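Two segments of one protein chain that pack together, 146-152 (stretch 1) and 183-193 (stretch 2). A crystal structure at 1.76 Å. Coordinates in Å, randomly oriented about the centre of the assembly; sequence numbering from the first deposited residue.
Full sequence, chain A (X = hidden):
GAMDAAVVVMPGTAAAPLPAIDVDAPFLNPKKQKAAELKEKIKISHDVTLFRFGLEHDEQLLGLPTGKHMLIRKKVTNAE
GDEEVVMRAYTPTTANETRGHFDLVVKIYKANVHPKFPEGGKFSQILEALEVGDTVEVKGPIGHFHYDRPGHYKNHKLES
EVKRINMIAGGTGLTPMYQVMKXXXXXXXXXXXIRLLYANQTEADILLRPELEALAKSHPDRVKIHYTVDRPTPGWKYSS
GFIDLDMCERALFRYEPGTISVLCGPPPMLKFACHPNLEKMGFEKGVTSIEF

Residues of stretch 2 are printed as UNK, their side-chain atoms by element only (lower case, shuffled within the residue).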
# COMPACT_ATOMS: atom_id res chain seq x y z
N HIS A 146 -3.32 -7.62 11.06
CA HIS A 146 -2.04 -7.37 11.72
C HIS A 146 -1.10 -8.54 11.47
O HIS A 146 -1.34 -9.64 11.95
CB HIS A 146 -2.29 -7.18 13.24
CG HIS A 146 -1.08 -6.88 14.08
ND1 HIS A 146 0.14 -6.51 13.53
CD2 HIS A 146 -0.98 -6.81 15.43
CE1 HIS A 146 0.94 -6.28 14.55
NE2 HIS A 146 0.31 -6.44 15.71
N TYR A 147 -0.02 -8.31 10.74
CA TYR A 147 1.00 -9.34 10.53
C TYR A 147 1.94 -9.06 11.70
O TYR A 147 2.78 -8.15 11.63
CB TYR A 147 1.70 -9.11 9.16
CG TYR A 147 2.73 -10.17 8.85
CD1 TYR A 147 2.35 -11.43 8.38
CD2 TYR A 147 4.09 -9.93 9.05
CE1 TYR A 147 3.30 -12.41 8.10
CE2 TYR A 147 5.05 -10.91 8.77
CZ TYR A 147 4.65 -12.15 8.31
OH TYR A 147 5.58 -13.09 7.97
N ASP A 148 1.73 -9.77 12.81
CA ASP A 148 2.33 -9.48 14.12
C ASP A 148 3.67 -10.11 14.45
O ASP A 148 4.33 -9.68 15.41
CB ASP A 148 1.34 -9.81 15.24
CG ASP A 148 0.93 -11.28 15.35
OD1 ASP A 148 0.80 -11.94 14.30
OD2 ASP A 148 0.71 -11.75 16.49
N ARG A 149 4.06 -11.16 13.71
CA ARG A 149 5.34 -11.82 13.91
C ARG A 149 5.61 -12.68 12.69
O ARG A 149 4.65 -13.01 11.98
CB ARG A 149 5.39 -12.65 15.23
CG ARG A 149 4.30 -13.68 15.39
CD ARG A 149 4.45 -14.42 16.72
NE ARG A 149 3.30 -15.29 16.98
CZ ARG A 149 3.21 -16.55 16.55
NH1 ARG A 149 4.19 -17.10 15.86
NH2 ARG A 149 2.13 -17.27 16.83
N PRO A 150 6.90 -13.07 12.44
CA PRO A 150 7.19 -13.86 11.25
C PRO A 150 6.27 -15.05 11.09
O PRO A 150 6.13 -15.84 12.01
CB PRO A 150 8.65 -14.26 11.44
CG PRO A 150 9.23 -13.12 12.23
CD PRO A 150 8.14 -12.73 13.18
N GLY A 151 5.61 -15.14 9.93
CA GLY A 151 4.72 -16.25 9.59
C GLY A 151 3.44 -16.33 10.39
O GLY A 151 2.92 -17.43 10.58
N HIS A 152 2.91 -15.19 10.85
CA HIS A 152 1.68 -15.17 11.65
C HIS A 152 0.92 -13.87 11.47
O HIS A 152 1.54 -12.79 11.39
CB HIS A 152 1.98 -15.40 13.15
CG HIS A 152 0.76 -15.60 14.02
ND1 HIS A 152 0.11 -14.53 14.61
CD2 HIS A 152 0.10 -16.74 14.34
CE1 HIS A 152 -0.92 -15.04 15.27
NE2 HIS A 152 -0.97 -16.37 15.14
N UNK A 183 8.26 -5.63 5.66
CA UNK A 183 8.26 -6.23 7.01
C UNK A 183 8.70 -7.70 6.95
O UNK A 183 9.43 -8.17 7.83
c UNK A 183 6.88 -6.13 7.62
N UNK A 184 8.32 -8.40 5.87
CA UNK A 184 8.65 -9.81 5.68
C UNK A 184 10.08 -9.99 5.15
O UNK A 184 10.82 -10.84 5.64
c UNK A 184 6.22 -10.58 5.40
c UNK A 184 5.12 -11.03 4.42
c UNK A 184 8.08 -11.86 4.24
c UNK A 184 7.61 -10.47 4.71
N UNK A 185 10.41 -9.26 4.11
CA UNK A 185 11.69 -9.46 3.43
C UNK A 185 12.89 -8.92 4.18
O UNK A 185 13.99 -9.46 4.04
c UNK A 185 11.60 -8.90 1.98
c UNK A 185 10.40 -8.84 -0.23
c UNK A 185 10.55 -9.58 1.06
c UNK A 185 10.85 -11.06 0.81
N UNK A 186 12.70 -7.86 4.96
CA UNK A 186 13.80 -7.25 5.73
C UNK A 186 14.01 -7.93 7.10
O UNK A 186 14.92 -7.57 7.86
o UNK A 186 12.62 -5.50 6.90
c UNK A 186 13.57 -5.74 5.88
N UNK A 187 13.20 -8.95 7.40
CA UNK A 187 13.32 -9.64 8.66
C UNK A 187 14.26 -10.83 8.46
O UNK A 187 14.01 -11.63 7.55
c UNK A 187 12.00 -10.59 10.59
c UNK A 187 11.94 -10.05 9.18
o UNK A 187 12.72 -11.54 10.89
n UNK A 187 11.22 -10.03 11.48
N UNK A 188 15.36 -10.95 9.22
CA UNK A 188 16.32 -12.05 8.98
C UNK A 188 15.84 -13.42 9.43
O UNK A 188 16.57 -14.39 9.20
c UNK A 188 17.55 -11.61 9.80
c UNK A 188 17.01 -10.81 10.88
c UNK A 188 15.81 -10.07 10.32
N UNK A 189 14.64 -13.50 10.10
CA UNK A 189 14.07 -14.75 10.62
C UNK A 189 12.71 -15.14 9.99
O UNK A 189 12.08 -16.10 10.43
o UNK A 189 15.11 -14.40 12.82
c UNK A 189 13.89 -14.67 12.14
N UNK A 190 12.26 -14.42 8.99
CA UNK A 190 10.97 -14.69 8.35
C UNK A 190 11.21 -15.35 6.97
O UNK A 190 11.93 -14.79 6.14
c UNK A 190 10.23 -13.35 8.18
c UNK A 190 8.74 -13.41 7.90
o UNK A 190 8.06 -12.41 8.13
o UNK A 190 8.28 -14.43 7.39
N UNK A 191 10.62 -16.53 6.72
CA UNK A 191 10.76 -17.25 5.44
C UNK A 191 9.48 -17.25 4.60
O UNK A 191 9.39 -17.96 3.61
c UNK A 191 12.70 -18.84 6.25
c UNK A 191 13.01 -20.29 6.55
c UNK A 191 11.28 -18.69 5.65
c UNK A 191 13.76 -18.22 5.33
N UNK A 192 8.50 -16.40 4.98
CA UNK A 192 7.24 -16.28 4.24
C UNK A 192 7.52 -15.86 2.79
O UNK A 192 8.41 -15.03 2.55
o UNK A 192 6.18 -15.67 6.31
c UNK A 192 6.31 -15.26 4.95
c UNK A 192 4.91 -15.18 4.30
N UNK A 193 6.85 -16.49 1.83
CA UNK A 193 6.98 -16.20 0.40
C UNK A 193 5.85 -15.24 -0.01
O UNK A 193 4.75 -15.26 0.58
c UNK A 193 6.89 -17.46 -0.46
c UNK A 193 7.91 -18.54 -0.19
c UNK A 193 7.64 -19.77 -1.03
o UNK A 193 8.17 -19.83 -2.16
o UNK A 193 6.87 -20.65 -0.59

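Position 183 carries a single carbon, pointing toward stretch 1, and its CB stays 4.9 Å from CD2 of Y147; one carbon and nothing more is alanine, A183. Position 184 has four carbons, forked at the first, with one arm two carbons long. Its CB leaves sideways, yet the longer arm swings in, so that the inner carbon of that arm lies 3.6 Å from CE2 of Y147 and the outer one sits over one face of the ring. This is isoleucine, I184, and the two carbons are CG1 and CD1.

Position 185 also has four carbons, but forked at the second, and stays out of reach: leucine, L185. At 186 one carbon bears one oxygen, far from stretch 1, which gives serine, S186. Position 187 has two carbons, the second carrying one oxygen and one nitrogen, and it points toward P150: asparagine, N187. Its ND2 approaches CG of P150 at 3.8 Å, while its OD1 accepts a hydrogen bond from N of position 189 at 2.9 Å, within the type I turn that starts here.

Three carbons at 188 close a ring onto the backbone nitrogen, so this is proline, P188, on the second place of that turn and off the contact. Position 189 has one carbon and one oxygen; here the backbone makes the approach, O lying 4.0 Å from CB of P150. It is serine again, S189.

At 190 two carbons end in two oxygens, one of them 2.6 Å from OH of Y147. This is aspartate, D190. OD2 accepts the hydrogen bond from that hydroxyl, and CG packs 3.6 Å from CB of P150.

Position 191 has four carbons forked at the second, directed away: leucine, L191. At 192 one carbon carries an oxygen and a carbon, pointing toward stretch 1, and the side-chain oxygen lies 3.6 Å from CA of G151: threonine, T192. Its OG1 donates to OD1 of D190 at 2.7 Å; the T192 backbone N also donates to D190 OD1, at 3.1 Å. Position 193, three carbons with two oxygens on the third, is glutamate, E193, beyond reach.

The contact works through one buried hydroxyl. Y147 OH donates to D190 OD2 and accepts from N of G151 at 2.8 Å, tying the strand to its own type II turn and that turn to the opposing loop. D190 OD2 accepts from Y147 OH, and OD1 accepts from N and OG1 of T192. I184 covers a ring face while the polar atoms gather at the edge, and P150 packs outside against N187 and D190. G151, at phi 68°, takes a backbone shape that favours glycine.

Stretch 2 (183-193) AILSNPSDLTE
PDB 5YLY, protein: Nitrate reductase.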